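Local coordinates for protein N-alpha-acetyltransferase 35, NatC auxiliary subunit (PDB 6YGA) that serves as the auxiliary subunit of the NatC N-terminal acetyltransferase, which acetylates the N-terminus of L-A virus Gag protein, and has a role in propagating L-A and M viruses, at residues B[195-200]-B[230-235]; B[144-149]-B[201-206]. One frame throughout, in Å; residues are numbered along the deposited sequence.

Both contacts use helix 193-209, and their centres lie about 14 Å apart. Contact 1 joins the first half of that helix to the C-terminal end of helix 215-231 through apolar side chains and a histidine; contact 2 joins the next turns to helix 142-167 through a salt bridge, a serine and a small apolar patch. The two meet where K146 NZ lies 3.8 Å from S199 O, a packing approach. Helix 142-167 also reaches contact 1, since its Y157 touches V196 and V231, so the three helices pack against one another. No other chain of the NatC assembly touches any of these segments, so both are internal to the fold of this subunit.

Contact 1: B[195-200]-B[230-235]; sequences VVINSL and LVHLED
V231, on the last turn of helix 215-231, presents its two methyl branches to three side chains of helix 193-209. Its CG2, beside the backbone N, lies 4.0 Å from V196 CG1 and meets the tip of L200 head-on, 4.1 Å from L200 CD1. The V231 and I197 side chains slide past each other in opposite directions, with V231 CG1 4.1 Å from I197 CG1. I197, with CG1 anti to the carbonyl carbon and an extended chi2 of 172°, carries its terminal methyl beyond V231 to the imidazole of H232. There I197 CD1 approaches H232 NE2 obliquely at 3.3 Å, a close van der Waals contact, with the two side chains crossing at nearly a right angle.

The rotation of that ring is fixed from the other ring nitrogen. H232 ND1 donates to the syn lone pair of D235 OD2 at 2.8 Å, with an N-H...O angle of 162° and the acceptor almost in the ring plane. The nearby carboxylate would be expected to raise the imidazole's proton affinity. D235 is itself held through OD1 by Q193 NE2, and the H232 ring also stacks with H246.

An apolar helix-helix contact thus continues past the helix end into a turn carrying a His-carboxylate hydrogen bond. Y157 of helix 142-167 packs on both V196 and V231, while L200 continues onto I227 and I228 of helix 215-231.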
loop_
_atom_site.group_PDB
_atom_site.type_symbol
_atom_site.label_atom_id
_atom_site.label_comp_id
_atom_site.label_asym_id
_atom_site.label_seq_id
_atom_site.Cartn_x
_atom_site.Cartn_y
_atom_site.Cartn_z
ATOM N N VAL B 195 -24.176 -9.732 -24.613
ATOM C CA VAL B 195 -24.932 -10.878 -24.113
ATOM C C VAL B 195 -25.276 -10.691 -22.641
ATOM O O VAL B 195 -26.398 -10.984 -22.208
ATOM C CB VAL B 195 -24.143 -12.178 -24.352
ATOM C CG1 VAL B 195 -24.903 -13.377 -23.799
ATOM C CG2 VAL B 195 -23.862 -12.360 -25.838
ATOM N N VAL B 196 -24.324 -10.185 -21.854
ATOM C CA VAL B 196 -24.550 -10.014 -20.421
ATOM C C VAL B 196 -25.627 -8.965 -20.163
ATOM O O VAL B 196 -26.515 -9.163 -19.326
ATOM C CB VAL B 196 -23.226 -9.659 -19.718
ATOM C CG1 VAL B 196 -23.453 -9.422 -18.235
ATOM C CG2 VAL B 196 -22.202 -10.766 -19.934
ATOM N N ILE B 197 -25.573 -7.838 -20.878
ATOM C CA ILE B 197 -26.570 -6.791 -20.678
ATOM C C ILE B 197 -27.944 -7.265 -21.132
ATOM O O ILE B 197 -28.957 -6.992 -20.477
ATOM C CB ILE B 197 -26.144 -5.501 -21.403
ATOM C CG1 ILE B 197 -24.805 -5.008 -20.862
ATOM C CG2 ILE B 197 -27.197 -4.416 -21.244
ATOM C CD1 ILE B 197 -24.235 -3.859 -21.650
ATOM N N ASN B 198 -28.002 -7.988 -22.255
ATOM C CA ASN B 198 -29.276 -8.533 -22.713
ATOM C C ASN B 198 -29.827 -9.550 -21.722
ATOM O O ASN B 198 -31.033 -9.568 -21.447
ATOM C CB ASN B 198 -29.115 -9.164 -24.097
ATOM C CG ASN B 198 -28.891 -8.130 -25.188
ATOM O OD1 ASN B 198 -29.176 -6.947 -25.007
ATOM N ND2 ASN B 198 -28.386 -8.580 -26.332
ATOM N N SER B 199 -28.959 -10.401 -21.167
ATOM C CA SER B 199 -29.404 -11.380 -20.179
ATOM C C SER B 199 -29.976 -10.695 -18.944
ATOM O O SER B 199 -31.002 -11.126 -18.405
ATOM C CB SER B 199 -28.246 -12.302 -19.796
ATOM O OG SER B 199 -28.590 -13.130 -18.698
ATOM N N LEU B 200 -29.325 -9.624 -18.484
ATOM C CA LEU B 200 -29.817 -8.890 -17.323
ATOM C C LEU B 200 -31.099 -8.133 -17.648
ATOM O O LEU B 200 -31.987 -8.010 -16.796
ATOM C CB LEU B 200 -28.737 -7.931 -16.822
ATOM C CG LEU B 200 -27.461 -8.576 -16.279
ATOM C CD1 LEU B 200 -26.281 -7.618 -16.362
ATOM C CD2 LEU B 200 -27.677 -9.034 -14.847
ATOM N N LEU B 230 -22.624 -1.871 -13.296
ATOM C CA LEU B 230 -21.263 -2.345 -13.059
ATOM C C LEU B 230 -20.677 -2.977 -14.315
ATOM O O LEU B 230 -19.471 -2.868 -14.567
ATOM C CB LEU B 230 -21.240 -3.340 -11.896
ATOM C CG LEU B 230 -21.660 -2.812 -10.520
ATOM C CD1 LEU B 230 -21.890 -3.957 -9.539
ATOM C CD2 LEU B 230 -20.620 -1.846 -9.982
ATOM N N VAL B 231 -21.515 -3.648 -15.111
ATOM C CA VAL B 231 -21.052 -4.228 -16.366
ATOM C C VAL B 231 -20.661 -3.134 -17.354
ATOM O O VAL B 231 -19.776 -3.330 -18.195
ATOM C CB VAL B 231 -22.138 -5.159 -16.939
ATOM C CG1 VAL B 231 -21.725 -5.694 -18.298
ATOM C CG2 VAL B 231 -22.406 -6.303 -15.974
ATOM N N HIS B 232 -21.285 -1.965 -17.253
ATOM C CA HIS B 232 -20.999 -0.858 -18.155
ATOM C C HIS B 232 -19.738 -0.089 -17.790
ATOM O O HIS B 232 -19.413 0.884 -18.478
ATOM C CB HIS B 232 -22.182 0.108 -18.190
ATOM C CG HIS B 232 -23.230 -0.258 -19.192
ATOM N ND1 HIS B 232 -23.088 -0.011 -20.540
ATOM C CD2 HIS B 232 -24.440 -0.847 -19.042
ATOM C CE1 HIS B 232 -24.164 -0.434 -21.179
ATOM N NE2 HIS B 232 -25.000 -0.945 -20.294
ATOM N N LEU B 233 -19.025 -0.484 -16.733
ATOM C CA LEU B 233 -17.845 0.275 -16.333
ATOM C C LEU B 233 -16.712 0.128 -17.337
ATOM O O LEU B 233 -15.832 0.993 -17.404
ATOM C CB LEU B 233 -17.373 -0.153 -14.943
ATOM C CG LEU B 233 -18.181 0.386 -13.760
ATOM C CD1 LEU B 233 -17.646 -0.165 -12.444
ATOM C CD2 LEU B 233 -18.165 1.904 -13.759
ATOM N N GLU B 234 -16.711 -0.948 -18.123
ATOM C CA GLU B 234 -15.656 -1.128 -19.110
ATOM C C GLU B 234 -15.768 -0.146 -20.271
ATOM O O GLU B 234 -14.813 -0.026 -21.049
ATOM C CB GLU B 234 -15.665 -2.565 -19.637
ATOM C CG GLU B 234 -16.794 -2.871 -20.595
ATOM C CD GLU B 234 -16.604 -4.195 -21.305
ATOM O OE1 GLU B 234 -15.886 -5.063 -20.765
ATOM O OE2 GLU B 234 -17.165 -4.364 -22.409
ATOM N N ASP B 235 -16.894 0.565 -20.399
ATOM C CA ASP B 235 -17.044 1.529 -21.485
ATOM C C ASP B 235 -16.007 2.643 -21.396
ATOM O O ASP B 235 -15.618 3.211 -22.422
ATOM C CB ASP B 235 -18.454 2.129 -21.482
ATOM C CG ASP B 235 -19.547 1.087 -21.672
ATOM O OD1 ASP B 235 -19.281 0.022 -22.269
ATOM O OD2 ASP B 235 -20.685 1.343 -21.224
#

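Contact 2: B[144-149]-B[201-206]; sequences YDKVLG and TESLQI
K146, E202 and S203 carry the polar part of this helix-helix contact, and V147 and I206, with the lysine's methylenes, its apolar part. The lysine leaves its backbone with an unusual chi1 of -129°, bends at chi2 and then runs extended over the other helix. Its NZ donates to E202 OE1 at 2.9 Å in a salt bridge, meeting the oxygen from above the carboxylate plane, 25° out of it. The glutamate reaches this position with an extended chain, and the two side chains cross obliquely on the more exposed side of the contact. The aliphatic part of K146 is used as well: I206 CD1 sits 4.1 Å from K146 CG, the two side chains crossing at about a right angle. V147 CG2 adds a looser apolar touch, 4.4 Å from I206 CG2.

Deeper in, S203 OG, beside its own backbone N and anti to the carbonyl carbon, lies 2.9 Å from K146 O. This is a weak hydrogen bond, and not a settled one, since the same proton has another acceptor within reach. Its stronger partner is S150 OG of helix 142-167; S199 O, one turn back in its own helix, is a further weak one. S150 OG can also bond V147 O and, more weakly, K146 O, so two hydroxyl protons are shared among these alternatives, beside a pi-type turn at 144-147.

S203 faces V147 where the backbones come nearest, their CA atoms 4.9 Å apart, and V147 CA is 3.3 Å from S203 OG. L220 and L224 of helix 215-231 cover V147 and S203 respectively. With segment axes 8.8 Å apart and inclined at 121°, this is a steep crossing in an all-helical bundle, its close point consistent with a small residue there.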
loop_
_atom_site.group_PDB
_atom_site.type_symbol
_atom_site.label_atom_id
_atom_site.label_comp_id
_atom_site.label_asym_id
_atom_site.label_seq_id
_atom_site.Cartn_x
_atom_site.Cartn_y
_atom_site.Cartn_z
ATOM N N TYR B 144 -34.470 -18.670 -9.872
ATOM C CA TYR B 144 -33.134 -19.231 -9.707
ATOM C C TYR B 144 -32.425 -19.418 -11.044
ATOM O O TYR B 144 -31.234 -19.115 -11.161
ATOM C CB TYR B 144 -33.208 -20.568 -8.970
ATOM C CG TYR B 144 -33.426 -20.448 -7.479
ATOM C CD1 TYR B 144 -34.704 -20.330 -6.954
ATOM C CD2 TYR B 144 -32.352 -20.460 -6.597
ATOM C CE1 TYR B 144 -34.909 -20.221 -5.593
ATOM C CE2 TYR B 144 -32.546 -20.352 -5.233
ATOM C CZ TYR B 144 -33.827 -20.232 -4.737
ATOM O OH TYR B 144 -34.028 -20.124 -3.381
ATOM N N ASP B 145 -33.138 -19.912 -12.058
ATOM C CA ASP B 145 -32.483 -20.318 -13.298
ATOM C C ASP B 145 -32.219 -19.135 -14.225
ATOM O O ASP B 145 -31.174 -19.084 -14.883
ATOM C CB ASP B 145 -33.322 -21.379 -14.015
ATOM C CG ASP B 145 -33.602 -22.593 -13.143
ATOM O OD1 ASP B 145 -33.580 -22.451 -11.904
ATOM O OD2 ASP B 145 -33.837 -23.690 -13.696
ATOM N N LYS B 146 -33.145 -18.179 -14.294
ATOM C CA LYS B 146 -33.039 -17.062 -15.225
ATOM C C LYS B 146 -32.635 -15.759 -14.554
ATOM O O LYS B 146 -31.676 -15.112 -14.986
ATOM C CB LYS B 146 -34.368 -16.873 -15.974
ATOM C CG LYS B 146 -34.223 -16.798 -17.490
ATOM C CD LYS B 146 -33.353 -15.615 -17.907
ATOM C CE LYS B 146 -32.955 -15.674 -19.381
ATOM N NZ LYS B 146 -32.168 -14.470 -19.792
ATOM N N VAL B 147 -33.347 -15.344 -13.505
ATOM C CA VAL B 147 -33.039 -14.073 -12.855
ATOM C C VAL B 147 -31.706 -14.154 -12.120
ATOM O O VAL B 147 -30.812 -13.325 -12.327
ATOM C CB VAL B 147 -34.182 -13.662 -11.910
ATOM C CG1 VAL B 147 -33.842 -12.360 -11.196
ATOM C CG2 VAL B 147 -35.478 -13.524 -12.688
ATOM N N LEU B 148 -31.548 -15.157 -11.253
ATOM C CA LEU B 148 -30.314 -15.271 -10.483
ATOM C C LEU B 148 -29.134 -15.628 -11.378
ATOM O O LEU B 148 -28.012 -15.165 -11.146
ATOM C CB LEU B 148 -30.486 -16.299 -9.367
ATOM C CG LEU B 148 -29.324 -16.428 -8.385
ATOM C CD1 LEU B 148 -28.847 -15.057 -7.923
ATOM C CD2 LEU B 148 -29.740 -17.274 -7.195
ATOM N N GLY B 149 -29.368 -16.440 -12.412
ATOM C CA GLY B 149 -28.298 -16.765 -13.342
ATOM C C GLY B 149 -27.740 -15.540 -14.039
ATOM O O GLY B 149 -26.530 -15.431 -14.252
ATOM N N THR B 201 -31.214 -7.616 -18.873
ATOM C CA THR B 201 -32.444 -6.943 -19.276
ATOM C C THR B 201 -33.606 -7.926 -19.364
ATOM O O THR B 201 -34.722 -7.615 -18.932
ATOM C CB THR B 201 -32.236 -6.223 -20.611
ATOM O OG1 THR B 201 -31.394 -5.081 -20.414
ATOM C CG2 THR B 201 -33.565 -5.766 -21.200
ATOM N N GLU B 202 -33.360 -9.121 -19.907
ATOM C CA GLU B 202 -34.417 -10.125 -20.003
ATOM C C GLU B 202 -34.921 -10.533 -18.625
ATOM O O GLU B 202 -36.126 -10.736 -18.431
ATOM C CB GLU B 202 -33.918 -11.345 -20.775
ATOM C CG GLU B 202 -33.686 -11.094 -22.257
ATOM C CD GLU B 202 -33.114 -12.302 -22.972
ATOM O OE1 GLU B 202 -33.012 -13.376 -22.343
ATOM O OE2 GLU B 202 -32.763 -12.176 -24.165
ATOM N N SER B 203 -34.016 -10.667 -17.651
ATOM C CA SER B 203 -34.454 -10.943 -16.288
ATOM C C SER B 203 -35.224 -9.767 -15.705
ATOM O O SER B 203 -36.121 -9.967 -14.878
ATOM C CB SER B 203 -33.258 -11.288 -15.401
ATOM O OG SER B 203 -32.718 -12.551 -15.742
ATOM N N LEU B 204 -34.898 -8.541 -16.122
ATOM C CA LEU B 204 -35.664 -7.385 -15.665
ATOM C C LEU B 204 -37.099 -7.449 -16.167
ATOM O O LEU B 204 -38.037 -7.155 -15.419
ATOM C CB LEU B 204 -34.993 -6.086 -16.115
ATOM C CG LEU B 204 -34.325 -5.238 -15.029
ATOM C CD1 LEU B 204 -33.927 -3.878 -15.581
ATOM C CD2 LEU B 204 -35.233 -5.089 -13.814
ATOM N N GLN B 205 -37.290 -7.853 -17.427
ATOM C CA GLN B 205 -38.636 -7.933 -17.987
ATOM C C GLN B 205 -39.463 -9.021 -17.314
ATOM O O GLN B 205 -40.682 -8.873 -17.174
ATOM C CB GLN B 205 -38.570 -8.176 -19.496
ATOM C CG GLN B 205 -37.559 -7.315 -20.254
ATOM C CD GLN B 205 -37.839 -5.822 -20.171
ATOM O OE1 GLN B 205 -38.889 -5.390 -19.691
ATOM N NE2 GLN B 205 -36.890 -5.024 -20.646
ATOM N N ILE B 206 -38.824 -10.120 -16.900
ATOM C CA ILE B 206 -39.534 -11.145 -16.139
ATOM C C ILE B 206 -40.071 -10.559 -14.840
ATOM O O ILE B 206 -41.190 -10.874 -14.415
ATOM C CB ILE B 206 -38.616 -12.358 -15.882
ATOM C CG1 ILE B 206 -38.277 -13.063 -17.199
ATOM C CG2 ILE B 206 -39.261 -13.338 -14.901
ATOM C CD1 ILE B 206 -37.441 -14.317 -17.028
#